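Local coordinates for protein L-lysine 6-monooxygenase (Pseudomonas syringae pv. tomato, PDB 5CQF) that probably hydroxylates the side-chain amine of L-lysine, using FAD and NADP(H), as a step in siderophore biosynthesis, at residues D260-L265 with Q271-W276; P184-T189 with D324-E329; L93-R98 with L118-R123; D139-N144 with E149-T154; Q40-L45 with R421-L426. All coordinates share one frame; numbering follows the deposited sequence.

Contact 1 (D260-L265 with Q271-W276); sequences DYFHSL and QRFLDW
Phe262 and Phe273 form the centre of a contact between two consecutive helices, 255-264 and 267-280, joined by a very short turn. The axes of the short segments 260-264 and 271-276 pass 11.1 Å apart, their directions at 134°, a splayed antiparallel pair. CD1 of Phe262 lies 3.7 Å from CD2 of Phe273. That atom of Phe273 sits at the edge of the Phe262 ring, near its plane; the ring planes are inclined at 62°, with centroids 5.9 Å apart, an oblique aromatic pair. Phe273 CG is anti to the backbone N (chi1 179°), which carries its ring toward helix 255-264. There Tyr261 meets its other flank, with CE2 4.1 Å from Phe273 CE1, and Leu265 packs at the root of the side chain, its CD1 4.0 Å from Phe273 CB. On Phe262, CE1 is 4.1 Å from Leu274 CD2.

One layer out, Arg270 bonds to the carbonyls of His263 and Leu265 within the chain. Phe334 of the second subunit meets the Phe273 ring edge-to-face, so this aromatic group spans both the helix pair and the subunit interface. There Tyr261 OH is hydrogen-bonded to Asp332 OD2 of the second subunit.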
# COMPACT_ATOMS: atom_id res chain seq x y z
N ASP A 260 22.71 11.73 -19.99
CA ASP A 260 22.88 11.87 -21.49
C ASP A 260 22.46 13.25 -21.95
O ASP A 260 23.19 13.94 -22.66
CB ASP A 260 22.05 10.88 -22.31
CG ASP A 260 22.53 9.42 -22.21
OD1 ASP A 260 23.57 9.15 -21.60
OD2 ASP A 260 21.84 8.53 -22.77
N TYR A 261 21.25 13.65 -21.59
CA TYR A 261 20.72 14.91 -22.05
C TYR A 261 21.68 16.02 -21.62
O TYR A 261 22.05 16.84 -22.46
CB TYR A 261 19.31 15.16 -21.52
CG TYR A 261 18.77 16.54 -21.87
CD1 TYR A 261 18.27 16.83 -23.14
CD2 TYR A 261 18.73 17.55 -20.91
CE1 TYR A 261 17.77 18.08 -23.46
CE2 TYR A 261 18.25 18.83 -21.20
CZ TYR A 261 17.77 19.10 -22.47
OH TYR A 261 17.28 20.37 -22.72
N PHE A 262 22.12 16.03 -20.35
CA PHE A 262 23.04 17.05 -19.86
C PHE A 262 24.35 17.10 -20.66
O PHE A 262 24.79 18.16 -21.01
CB PHE A 262 23.35 16.86 -18.39
CG PHE A 262 24.17 17.95 -17.80
CD1 PHE A 262 23.56 19.11 -17.36
CD2 PHE A 262 25.53 17.83 -17.68
CE1 PHE A 262 24.31 20.13 -16.81
CE2 PHE A 262 26.30 18.83 -17.12
CZ PHE A 262 25.68 19.98 -16.67
N HIS A 263 24.93 15.97 -20.98
CA HIS A 263 26.11 15.97 -21.85
C HIS A 263 25.87 16.46 -23.28
O HIS A 263 26.77 17.06 -23.88
CB HIS A 263 26.82 14.61 -21.85
CG HIS A 263 27.61 14.41 -20.60
ND1 HIS A 263 28.90 14.87 -20.47
CD2 HIS A 263 27.25 13.95 -19.38
CE1 HIS A 263 29.33 14.63 -19.25
NE2 HIS A 263 28.35 14.08 -18.57
N SER A 264 24.66 16.28 -23.79
CA SER A 264 24.31 16.76 -25.13
C SER A 264 24.19 18.29 -25.22
O SER A 264 24.08 18.84 -26.31
CB SER A 264 23.00 16.12 -25.59
OG SER A 264 21.89 16.82 -25.03
N LEU A 265 24.16 18.98 -24.08
CA LEU A 265 24.15 20.43 -24.06
C LEU A 265 25.55 21.00 -24.12
O LEU A 265 26.46 20.43 -23.53
CB LEU A 265 23.51 20.93 -22.77
CG LEU A 265 22.09 20.45 -22.53
CD1 LEU A 265 21.60 21.07 -21.23
CD2 LEU A 265 21.22 20.83 -23.71
N GLN A 271 24.82 25.65 -18.12
CA GLN A 271 24.68 26.63 -17.04
C GLN A 271 23.24 27.13 -16.92
O GLN A 271 22.71 27.23 -15.80
CB GLN A 271 25.63 27.82 -17.24
CG GLN A 271 25.69 28.75 -16.02
CD GLN A 271 26.05 27.99 -14.74
OE1 GLN A 271 25.22 27.85 -13.81
NE2 GLN A 271 27.29 27.45 -14.69
N ARG A 272 22.60 27.41 -18.06
CA ARG A 272 21.16 27.73 -18.06
C ARG A 272 20.34 26.59 -17.45
O ARG A 272 19.38 26.83 -16.72
CB ARG A 272 20.65 28.04 -19.47
CG ARG A 272 21.15 29.36 -20.04
CD ARG A 272 20.26 29.88 -21.17
NE ARG A 272 20.19 29.01 -22.37
CZ ARG A 272 21.17 28.86 -23.28
NH1 ARG A 272 20.98 28.06 -24.33
NH2 ARG A 272 22.35 29.47 -23.14
N PHE A 273 20.72 25.34 -17.75
CA PHE A 273 20.04 24.18 -17.19
C PHE A 273 20.22 24.08 -15.70
O PHE A 273 19.26 23.86 -15.01
CB PHE A 273 20.50 22.91 -17.86
CG PHE A 273 19.86 21.66 -17.32
CD1 PHE A 273 18.62 21.22 -17.80
CD2 PHE A 273 20.48 20.91 -16.31
CE1 PHE A 273 18.04 20.05 -17.31
CE2 PHE A 273 19.89 19.74 -15.83
CZ PHE A 273 18.67 19.31 -16.32
N LEU A 274 21.44 24.28 -15.20
CA LEU A 274 21.69 24.21 -13.77
C LEU A 274 21.02 25.35 -13.00
O LEU A 274 20.56 25.16 -11.87
CB LEU A 274 23.18 24.21 -13.46
CG LEU A 274 23.96 22.97 -13.90
CD1 LEU A 274 25.46 23.17 -13.64
CD2 LEU A 274 23.45 21.74 -13.19
N ASP A 275 20.97 26.54 -13.59
CA ASP A 275 20.25 27.64 -12.95
C ASP A 275 18.76 27.35 -12.79
O ASP A 275 18.21 27.60 -11.72
CB ASP A 275 20.47 28.96 -13.71
CG ASP A 275 21.91 29.45 -13.60
OD1 ASP A 275 22.68 28.90 -12.76
OD2 ASP A 275 22.27 30.37 -14.38
N TRP A 276 18.13 26.81 -13.84
CA TRP A 276 16.77 26.31 -13.71
C TRP A 276 16.74 25.16 -12.68
O TRP A 276 16.00 25.22 -11.71
CB TRP A 276 16.18 25.84 -15.06
CG TRP A 276 14.85 25.10 -14.89
CD1 TRP A 276 13.59 25.65 -14.76
CD2 TRP A 276 14.67 23.69 -14.77
NE1 TRP A 276 12.65 24.66 -14.58
CE2 TRP A 276 13.30 23.45 -14.57
CE3 TRP A 276 15.56 22.60 -14.81
CZ2 TRP A 276 12.78 22.16 -14.42
CZ3 TRP A 276 15.05 21.33 -14.66
CH2 TRP A 276 13.68 21.11 -14.46

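Contact 2 (P184-T189 with D324-E329); sequences PTLFHT and DGYRVE
Thr185 and Tyr326 meet where strand 186-188, at the border of a five-stranded parallel sheet, faces the middle strand, 325-332, of a three-stranded antiparallel meander. The tyrosine reaches across with its ring. Its OH lies 2.4 Å from Thr185 OG1, a hydrogen bond in which either hydroxyl could be donor; the length is very short and its exact value doubtful. OG1 arrives at the edge of the ring, near its plane. Thr185 chi1 of 59° sets OG1 between the backbone N and the carbonyl carbon, facing the phenol. Leu186 supplies the apolar half: its CB is 4.0 Å from Tyr326 CZ, and its CD1 is 4.0 Å from Tyr326 CE1. His321, on strand 314-322, stacks on the Tyr326 ring, while backbone hydrogen bonding between Thr185 and Val346 fixes the threonine beside strand 345-348. The meander lies in the chain between parallel strands 308-311 and 345-348, a topology consistent with the Rossmann-type domain that probably binds NADP(H) in this family of flavoproteins with two dinucleotide-binding domains.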
# COMPACT_ATOMS: atom_id res chain seq x y z
N PRO A 184 31.60 18.27 19.72
CA PRO A 184 30.67 17.26 20.23
C PRO A 184 29.20 17.68 20.23
O PRO A 184 28.34 16.81 20.20
CB PRO A 184 31.15 17.03 21.67
CG PRO A 184 32.58 17.45 21.68
CD PRO A 184 32.72 18.52 20.64
N THR A 185 28.92 18.98 20.32
CA THR A 185 27.55 19.48 20.38
C THR A 185 27.10 20.24 19.11
O THR A 185 25.98 20.71 19.05
CB THR A 185 27.31 20.40 21.60
OG1 THR A 185 28.20 21.51 21.56
CG2 THR A 185 27.47 19.65 22.91
N LEU A 186 27.96 20.36 18.12
CA LEU A 186 27.54 20.89 16.84
C LEU A 186 28.29 20.12 15.77
O LEU A 186 29.53 20.18 15.72
CB LEU A 186 27.82 22.39 16.76
CG LEU A 186 27.32 23.08 15.49
CD1 LEU A 186 26.99 24.55 15.73
CD2 LEU A 186 28.33 22.93 14.37
N PHE A 187 27.57 19.36 14.95
CA PHE A 187 28.25 18.47 13.99
C PHE A 187 27.49 18.24 12.73
O PHE A 187 26.30 18.52 12.65
CB PHE A 187 28.58 17.12 14.64
CG PHE A 187 27.44 16.53 15.42
CD1 PHE A 187 26.55 15.67 14.83
CD2 PHE A 187 27.29 16.82 16.76
CE1 PHE A 187 25.52 15.11 15.55
CE2 PHE A 187 26.27 16.27 17.50
CZ PHE A 187 25.37 15.43 16.89
N HIS A 188 28.20 17.70 11.73
CA HIS A 188 27.60 17.39 10.44
C HIS A 188 26.94 16.03 10.52
O HIS A 188 27.34 15.19 11.33
CB HIS A 188 28.70 17.34 9.37
CG HIS A 188 28.19 17.30 7.97
ND1 HIS A 188 28.18 16.14 7.22
CD2 HIS A 188 27.72 18.27 7.16
CE1 HIS A 188 27.70 16.40 6.02
NE2 HIS A 188 27.42 17.69 5.95
N THR A 189 25.96 15.80 9.65
CA THR A 189 25.24 14.53 9.62
C THR A 189 26.14 13.33 9.34
O THR A 189 25.80 12.23 9.73
CB THR A 189 24.09 14.50 8.58
OG1 THR A 189 24.56 14.93 7.30
CG2 THR A 189 23.00 15.42 9.00
N ASP A 324 25.34 28.21 28.30
CA ASP A 324 24.05 27.50 28.36
C ASP A 324 23.59 26.94 27.00
O ASP A 324 22.39 26.96 26.73
CB ASP A 324 22.97 28.44 28.90
CG ASP A 324 23.46 29.28 30.03
OD1 ASP A 324 23.85 30.44 29.77
OD2 ASP A 324 23.47 28.78 31.17
N GLY A 325 24.52 26.48 26.16
CA GLY A 325 24.21 25.96 24.82
C GLY A 325 24.47 26.94 23.69
O GLY A 325 25.48 27.63 23.69
N TYR A 326 23.56 26.98 22.71
CA TYR A 326 23.69 27.87 21.57
C TYR A 326 22.54 28.84 21.54
O TYR A 326 21.42 28.47 21.89
CB TYR A 326 23.72 27.08 20.26
CG TYR A 326 24.88 26.13 20.20
CD1 TYR A 326 26.10 26.50 19.66
CD2 TYR A 326 24.77 24.85 20.72
CE1 TYR A 326 27.16 25.62 19.63
CE2 TYR A 326 25.83 23.96 20.69
CZ TYR A 326 27.03 24.36 20.16
OH TYR A 326 28.07 23.48 20.16
N ARG A 327 22.84 30.07 21.12
CA ARG A 327 21.85 31.10 20.87
C ARG A 327 21.83 31.32 19.36
O ARG A 327 22.81 31.77 18.76
CB ARG A 327 22.22 32.38 21.63
CG ARG A 327 21.16 33.48 21.62
CD ARG A 327 21.74 34.79 22.18
NE ARG A 327 20.91 36.00 21.96
CZ ARG A 327 20.73 36.64 20.79
NH1 ARG A 327 21.30 36.20 19.65
NH2 ARG A 327 19.96 37.72 20.76
N VAL A 328 20.72 30.96 18.73
CA VAL A 328 20.64 30.92 17.27
C VAL A 328 19.61 31.90 16.76
O VAL A 328 18.45 31.87 17.17
CB VAL A 328 20.25 29.52 16.77
CG1 VAL A 328 20.36 29.47 15.26
CG2 VAL A 328 21.15 28.46 17.39
N GLU A 329 20.04 32.79 15.86
CA GLU A 329 19.13 33.75 15.29
C GLU A 329 18.73 33.26 13.92
O GLU A 329 19.59 33.05 13.07
CB GLU A 329 19.77 35.15 15.16
CG GLU A 329 18.79 36.23 14.68
CD GLU A 329 19.47 37.52 14.25
OE1 GLU A 329 20.21 37.51 13.24
OE2 GLU A 329 19.25 38.54 14.92

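Contact 3 (L93-R98 with L118-R123); sequences LKDQGR and LGWVSR
Trp120 loses the most surface here; Asp95 meets its indole edge and Gln96 approaches obliquely. The main link is a hydrogen bond from Trp120 NE1 to Asp95 OD2, 3.0 Å long and fairly straight, with an angle of 162° at the hydrogen. OD2 sits near the indole plane, so the N-H points almost directly at it. Seen from the aspartate the fit is less regular: OD2 is approached on its anti side, 34° out of the carboxylate plane. Asp95 CG is anti to the backbone N, which swings the carboxylate toward helix 111-125, and CB passes 4.2 Å from Trp120 CZ2. Gln96 comes in beside the same nitrogen. The chain is bent at chi2 and brings NE2 to 3.5 Å from Trp120 CD1, its amide plane standing at 83° to the indole. Tyr92, one turn before Gln96 on helix 89-96, meets the Trp120 ring edge-to-face. Helix 89-96 closes in a Schellman motif at Gly97, leading into helix 99-105, while the side of helix 111-125 bearing Val121 and Ser122 packs on helix 23-37.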
# COMPACT_ATOMS: atom_id res chain seq x y z
N LEU A 93 20.54 -13.53 -1.04
CA LEU A 93 19.43 -14.05 -0.28
C LEU A 93 19.48 -15.56 -0.24
O LEU A 93 19.15 -16.16 0.77
CB LEU A 93 18.08 -13.66 -0.85
CG LEU A 93 17.67 -12.23 -0.63
CD1 LEU A 93 16.30 -12.02 -1.27
CD2 LEU A 93 17.70 -11.91 0.84
N LYS A 94 19.84 -16.17 -1.36
CA LYS A 94 19.88 -17.62 -1.43
C LYS A 94 20.98 -18.16 -0.52
O LYS A 94 20.77 -19.12 0.18
CB LYS A 94 20.10 -18.07 -2.87
CG LYS A 94 20.39 -19.55 -3.05
CD LYS A 94 20.08 -19.97 -4.48
CE LYS A 94 20.16 -21.48 -4.66
NZ LYS A 94 21.56 -21.89 -4.89
N ASP A 95 22.13 -17.51 -0.49
CA ASP A 95 23.19 -17.96 0.39
C ASP A 95 22.76 -17.87 1.86
O ASP A 95 23.16 -18.70 2.67
CB ASP A 95 24.45 -17.15 0.12
CG ASP A 95 25.65 -17.63 0.90
OD1 ASP A 95 26.00 -18.82 0.79
OD2 ASP A 95 26.30 -16.80 1.57
N GLN A 96 21.93 -16.88 2.21
CA GLN A 96 21.58 -16.68 3.60
C GLN A 96 20.32 -17.43 3.97
O GLN A 96 19.90 -17.40 5.13
CB GLN A 96 21.42 -15.20 3.91
CG GLN A 96 22.59 -14.36 3.47
CD GLN A 96 23.82 -14.62 4.29
OE1 GLN A 96 23.77 -14.64 5.51
NE2 GLN A 96 24.92 -14.82 3.62
N GLY A 97 19.70 -18.08 2.98
CA GLY A 97 18.48 -18.87 3.19
C GLY A 97 17.22 -18.03 3.37
O GLY A 97 16.24 -18.50 3.95
N ARG A 98 17.19 -16.82 2.83
CA ARG A 98 16.08 -15.91 3.11
C ARG A 98 15.27 -15.51 1.89
O ARG A 98 14.44 -14.63 1.99
CB ARG A 98 16.62 -14.66 3.81
CG ARG A 98 17.13 -14.92 5.22
CD ARG A 98 17.24 -13.64 6.05
NE ARG A 98 17.85 -12.53 5.30
CZ ARG A 98 19.12 -12.16 5.34
NH1 ARG A 98 20.01 -12.77 6.10
NH2 ARG A 98 19.51 -11.16 4.60
N LEU A 118 26.22 -5.58 1.35
CA LEU A 118 27.40 -4.90 0.89
C LEU A 118 28.66 -5.50 1.52
O LEU A 118 29.68 -5.69 0.84
CB LEU A 118 27.25 -3.43 1.21
CG LEU A 118 28.51 -2.64 0.99
CD1 LEU A 118 28.62 -2.32 -0.48
CD2 LEU A 118 28.46 -1.38 1.84
N GLY A 119 28.62 -5.81 2.80
CA GLY A 119 29.73 -6.57 3.45
C GLY A 119 29.87 -7.95 2.83
O GLY A 119 30.97 -8.46 2.66
N TRP A 120 28.76 -8.57 2.46
CA TRP A 120 28.83 -9.90 1.89
C TRP A 120 29.51 -9.88 0.54
O TRP A 120 30.25 -10.81 0.20
CB TRP A 120 27.41 -10.49 1.84
CG TRP A 120 27.24 -11.80 1.15
CD1 TRP A 120 27.24 -13.04 1.73
CD2 TRP A 120 26.91 -12.01 -0.23
NE1 TRP A 120 26.98 -14.00 0.79
CE2 TRP A 120 26.79 -13.40 -0.43
CE3 TRP A 120 26.74 -11.17 -1.33
CZ2 TRP A 120 26.51 -13.96 -1.67
CZ3 TRP A 120 26.47 -11.73 -2.57
CH2 TRP A 120 26.35 -13.11 -2.73
N VAL A 121 29.28 -8.84 -0.25
CA VAL A 121 29.98 -8.71 -1.53
C VAL A 121 31.44 -8.32 -1.32
O VAL A 121 32.36 -8.90 -1.90
CB VAL A 121 29.38 -7.64 -2.47
CG1 VAL A 121 30.14 -7.63 -3.78
CG2 VAL A 121 27.93 -7.92 -2.75
N SER A 122 31.64 -7.30 -0.50
CA SER A 122 33.00 -6.84 -0.22
C SER A 122 33.91 -8.01 0.14
O SER A 122 34.92 -8.24 -0.52
CB SER A 122 32.99 -5.78 0.88
OG SER A 122 34.30 -5.42 1.21
N ARG A 123 33.51 -8.79 1.13
CA ARG A 123 34.28 -9.97 1.59
C ARG A 123 34.70 -10.93 0.50
O ARG A 123 35.55 -11.76 0.73
CB ARG A 123 33.46 -10.82 2.55
CG ARG A 123 33.55 -10.39 3.99
CD ARG A 123 32.79 -11.39 4.87
NE ARG A 123 31.36 -11.05 5.02
CZ ARG A 123 30.32 -11.85 4.74
NH1 ARG A 123 30.50 -13.09 4.25
NH2 ARG A 123 29.08 -11.41 4.95

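Contact 4 (D139-N144 with E149-T154); sequences DPVIRN and EVRVRT
The guanidinium of Arg151 has Val141 CG2 over one face, and NH1 of Arg143 at its edge. The methyl is pressed close, with Val141 CG2 3.3 Å from Arg151 NH2. The other methyl of the same valine, CG1, stands over the centre of the Arg143 guanidinium, so one short apolar side chain supports two cationic planes. The two arginine side chains cross at about a right angle, Arg143 NH1 3.7 Å from Arg151 NH1, an approach of like charges that probably costs some energy. Arg143 NH2 is also bonded to the neighbouring Ile142 O.

The third guanidinium, of Arg153, has Arg151 CD over a face and Asp139 OD2 at its edge. Here a salt bridge forms, Arg153 NH2 lying 2.6 Å from Asp139 OD2. The acid is met on its anti side, and the carboxylate stands 82° from the guanidinium. A bend at Arg153 chi2 folds the chain back onto this partner.

Beneath lies an antiparallel hairpin. Asp139 and Arg151 are a hydrogen-bonded pair, Asp139 N to Arg151 O at 2.9 Å and Arg151 N to Asp139 O at 2.8 Å. At Val141 and Glu149 both bonds are weak, the one from Glu149 N to Val141 O reaching 3.4 Å. Pro140 and Val150 form the non-hydrogen-bonded pair between them, their side chains on the other face against Leu364. Strand 157-161 adjoins the far side of 147-154, making 147-154 the central strand.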
# COMPACT_ATOMS: atom_id res chain seq x y z
N ASP A 139 51.57 12.33 -6.59
CA ASP A 139 52.66 13.10 -7.25
C ASP A 139 52.83 12.76 -8.74
O ASP A 139 52.75 11.60 -9.13
CB ASP A 139 54.00 12.88 -6.53
CG ASP A 139 54.03 13.50 -5.14
OD1 ASP A 139 53.63 14.68 -5.00
OD2 ASP A 139 54.47 12.82 -4.18
N PRO A 140 53.06 13.77 -9.57
CA PRO A 140 53.29 13.47 -10.99
C PRO A 140 54.64 12.80 -11.23
O PRO A 140 55.51 12.80 -10.36
CB PRO A 140 53.25 14.85 -11.66
CG PRO A 140 53.65 15.81 -10.58
CD PRO A 140 53.14 15.22 -9.29
N VAL A 141 54.78 12.21 -12.42
CA VAL A 141 56.04 11.64 -12.89
C VAL A 141 56.17 12.10 -14.35
O VAL A 141 55.42 11.63 -15.22
CB VAL A 141 56.03 10.10 -12.80
CG1 VAL A 141 57.37 9.51 -13.25
CG2 VAL A 141 55.69 9.63 -11.38
N ILE A 142 57.08 13.05 -14.60
CA ILE A 142 57.34 13.59 -15.93
C ILE A 142 58.64 12.98 -16.45
O ILE A 142 59.56 12.70 -15.66
CB ILE A 142 57.51 15.13 -15.91
CG1 ILE A 142 56.33 15.80 -15.19
CG2 ILE A 142 57.66 15.68 -17.32
CD1 ILE A 142 56.54 16.02 -13.71
N ARG A 143 58.72 12.76 -17.76
CA ARG A 143 59.87 12.06 -18.33
C ARG A 143 60.45 12.76 -19.56
O ARG A 143 61.66 13.03 -19.60
CB ARG A 143 59.52 10.59 -18.62
CG ARG A 143 59.50 9.69 -17.37
CD ARG A 143 60.84 9.80 -16.65
NE ARG A 143 60.98 9.11 -15.36
CZ ARG A 143 61.22 9.71 -14.19
NH1 ARG A 143 61.36 8.97 -13.09
NH2 ARG A 143 61.33 11.04 -14.11
N ASN A 144 59.59 13.04 -20.54
CA ASN A 144 60.01 13.75 -21.75
C ASN A 144 59.36 15.12 -21.82
O ASN A 144 58.93 15.56 -22.89
CB ASN A 144 59.65 12.91 -22.99
CG ASN A 144 60.51 13.24 -24.22
OD1 ASN A 144 61.20 14.27 -24.27
ND2 ASN A 144 60.45 12.36 -25.21
N GLU A 149 53.29 8.97 -15.72
CA GLU A 149 52.82 8.16 -14.59
C GLU A 149 52.40 9.06 -13.42
O GLU A 149 52.65 10.27 -13.46
CB GLU A 149 53.93 7.22 -14.10
CG GLU A 149 53.94 5.85 -14.76
CD GLU A 149 54.99 4.91 -14.16
OE1 GLU A 149 56.09 5.39 -13.80
OE2 GLU A 149 54.69 3.69 -14.03
N VAL A 150 51.76 8.47 -12.41
CA VAL A 150 51.52 9.17 -11.14
C VAL A 150 51.93 8.27 -10.02
O VAL A 150 51.91 7.06 -10.16
CB VAL A 150 50.05 9.61 -10.92
CG1 VAL A 150 49.65 10.68 -11.92
CG2 VAL A 150 49.08 8.44 -10.98
N ARG A 151 52.29 8.87 -8.90
CA ARG A 151 52.73 8.09 -7.77
C ARG A 151 51.76 8.40 -6.68
O ARG A 151 51.73 9.51 -6.17
CB ARG A 151 54.14 8.47 -7.33
CG ARG A 151 55.24 8.01 -8.27
CD ARG A 151 56.57 8.72 -8.01
NE ARG A 151 57.71 8.06 -8.67
CZ ARG A 151 58.59 8.65 -9.49
NH1 ARG A 151 59.58 7.92 -10.01
NH2 ARG A 151 58.51 9.95 -9.79
N VAL A 152 50.98 7.41 -6.32
CA VAL A 152 50.00 7.56 -5.25
C VAL A 152 50.75 7.29 -3.97
O VAL A 152 51.39 6.24 -3.83
CB VAL A 152 48.83 6.56 -5.40
CG1 VAL A 152 47.80 6.79 -4.30
CG2 VAL A 152 48.19 6.68 -6.77
N ARG A 153 50.68 8.23 -3.05
CA ARG A 153 51.48 8.16 -1.84
C ARG A 153 50.58 7.87 -0.65
O ARG A 153 49.55 8.51 -0.48
CB ARG A 153 52.30 9.45 -1.65
CG ARG A 153 53.77 9.36 -2.10
CD ARG A 153 53.95 9.36 -3.62
NE ARG A 153 55.27 8.86 -4.07
CZ ARG A 153 56.32 9.60 -4.43
NH1 ARG A 153 57.45 9.00 -4.82
NH2 ARG A 153 56.27 10.93 -4.45
N THR A 154 50.98 6.89 0.16
CA THR A 154 50.26 6.53 1.37
C THR A 154 51.22 6.38 2.57
O THR A 154 52.45 6.29 2.39
CB THR A 154 49.50 5.22 1.18
OG1 THR A 154 50.42 4.12 1.10
CG2 THR A 154 48.67 5.27 -0.10

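Contact 5 (Q40-L45 with R421-L426); sequences QPLGDL and RIASAL
Leu426, which Leu45 touches across the contact, is fixed in helix 412-428 by a short backbone bond from Leu426 N to Ile422 O, 2.7 Å. No hydrogen bond crosses between the two segments, so the evidence for their association is apolar packing by two leucines of 40-45 against the side of that helix. Leu45 CG is anti to the backbone N (chi1 -173°), which projects CD1 onto Leu426: the methyl stands 4.2 Å from Leu426 CB and 3.6 Å from Leu426 O.

Leu42 makes a similar contact about one turn earlier on the helix, at Ala423. It brings CD2 to 4.1 Å from Ala423 CB, while CD1 is modelled so near Ala423 O that the detail of this approach is doubtful. The two leucines, three residues apart, both face the helix; a 3-10 turn at 41-43, with Gly43 N bonded to Gln40 O at 3.1 Å and Asp44 N to Pro41 O at 3.0 Å, precedes Leu45 and is consistent with this spacing.

Both leucines also touch Phe32 of helix 23-37. On the opposite segment Leu426 reaches Trp395 and Val165 of the parallel sheet. The loop is the return leg of the beta-alpha-beta crossover from strand 16-19 through helix 23-37 to strand 47-50, an arrangement typical of a Rossmann-type fold that here probably binds FAD.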
# COMPACT_ATOMS: atom_id res chain seq x y z
N GLN A 40 37.13 -13.96 -19.19
CA GLN A 40 37.17 -12.86 -20.16
C GLN A 40 38.42 -12.00 -19.94
O GLN A 40 38.97 -11.98 -18.84
CB GLN A 40 35.90 -12.02 -20.07
CG GLN A 40 34.64 -12.80 -20.44
CD GLN A 40 33.37 -12.26 -19.78
OE1 GLN A 40 33.41 -11.45 -18.86
NE2 GLN A 40 32.22 -12.73 -20.26
N PRO A 41 38.89 -11.29 -20.99
CA PRO A 41 40.21 -10.62 -20.94
C PRO A 41 40.35 -9.56 -19.85
O PRO A 41 41.43 -9.37 -19.30
CB PRO A 41 40.31 -9.94 -22.32
CG PRO A 41 39.32 -10.66 -23.18
CD PRO A 41 38.21 -11.07 -22.28
N LEU A 42 39.26 -8.87 -19.57
CA LEU A 42 39.26 -7.82 -18.56
C LEU A 42 39.74 -8.32 -17.19
O LEU A 42 40.28 -7.55 -16.41
CB LEU A 42 37.85 -7.26 -18.41
CG LEU A 42 37.69 -6.21 -17.32
CD1 LEU A 42 37.94 -4.83 -17.89
CD2 LEU A 42 36.32 -6.28 -16.68
N GLY A 43 39.52 -9.60 -16.92
CA GLY A 43 39.91 -10.19 -15.65
C GLY A 43 41.40 -10.29 -15.40
O GLY A 43 41.82 -10.51 -14.26
N ASP A 44 42.20 -10.13 -16.46
CA ASP A 44 43.66 -10.24 -16.37
C ASP A 44 44.30 -8.94 -15.91
O ASP A 44 45.36 -8.95 -15.31
CB ASP A 44 44.25 -10.64 -17.72
CG ASP A 44 43.69 -11.95 -18.24
OD1 ASP A 44 43.47 -12.88 -17.42
OD2 ASP A 44 43.46 -12.05 -19.46
N LEU A 45 43.64 -7.82 -16.18
CA LEU A 45 44.11 -6.50 -15.76
C LEU A 45 44.23 -6.45 -14.23
O LEU A 45 43.35 -6.89 -13.51
CB LEU A 45 43.12 -5.46 -16.27
CG LEU A 45 43.34 -3.95 -16.16
CD1 LEU A 45 42.56 -3.25 -17.27
CD2 LEU A 45 42.91 -3.40 -14.80
N ARG A 421 31.07 0.87 -17.55
CA ARG A 421 31.66 1.85 -18.43
C ARG A 421 33.14 2.09 -18.12
O ARG A 421 33.95 2.25 -19.04
CB ARG A 421 30.94 3.19 -18.31
CG ARG A 421 29.55 3.23 -18.90
CD ARG A 421 29.21 4.65 -19.36
NE ARG A 421 27.78 4.83 -19.63
CZ ARG A 421 27.27 5.56 -20.62
NH1 ARG A 421 28.07 6.21 -21.46
NH2 ARG A 421 25.95 5.62 -20.78
N ILE A 422 33.49 2.11 -16.84
CA ILE A 422 34.85 2.37 -16.44
C ILE A 422 35.73 1.15 -16.68
O ILE A 422 36.82 1.27 -17.23
CB ILE A 422 34.95 2.89 -14.99
CG1 ILE A 422 34.43 4.33 -14.95
CG2 ILE A 422 36.39 2.88 -14.47
CD1 ILE A 422 34.09 4.83 -13.56
N ALA A 423 35.25 -0.03 -16.32
CA ALA A 423 36.07 -1.23 -16.46
C ALA A 423 36.37 -1.54 -17.92
O ALA A 423 37.45 -1.99 -18.24
CB ALA A 423 35.40 -2.41 -15.79
N SER A 424 35.42 -1.30 -18.81
CA SER A 424 35.69 -1.41 -20.23
C SER A 424 36.70 -0.36 -20.70
O SER A 424 37.67 -0.67 -21.42
CB SER A 424 34.40 -1.28 -21.02
OG SER A 424 33.75 -0.05 -20.71
N ALA A 425 36.51 0.89 -20.28
CA ALA A 425 37.47 1.93 -20.67
C ALA A 425 38.85 1.57 -20.16
O ALA A 425 39.82 1.74 -20.87
CB ALA A 425 37.06 3.31 -20.18
N LEU A 426 38.94 1.03 -18.94
CA LEU A 426 40.23 0.60 -18.40
C LEU A 426 40.88 -0.47 -19.26
O LEU A 426 42.07 -0.41 -19.49
CB LEU A 426 40.13 0.11 -16.97
CG LEU A 426 40.12 1.23 -15.94
CD1 LEU A 426 39.46 0.83 -14.63
CD2 LEU A 426 41.54 1.69 -15.68

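From the N terminus, contact 5 opens first at 40-45 and closes last at 421-426, so every other contact nests inside its loop; contact 5 itself brings the crossover loop to helix 412-428. Within it, contact 3 closes a short helical excursion, then contact 4 closes a beta hairpin. Contact 2 opens next at 184-189; contact 1, joining consecutive helices 255-264 and 267-280, opens and closes inside its loop before 324-329 completes it, tying edge strand 186-188 of the parallel sheet to the antiparallel meander. No pair crosses. Contacts 2 and 5 lie on opposite sides of the chain's centre, whereas contacts 1 and 5 approach to about 4 Å between nearest atoms without touching; Arg380 lies near both Asp260 and Arg421.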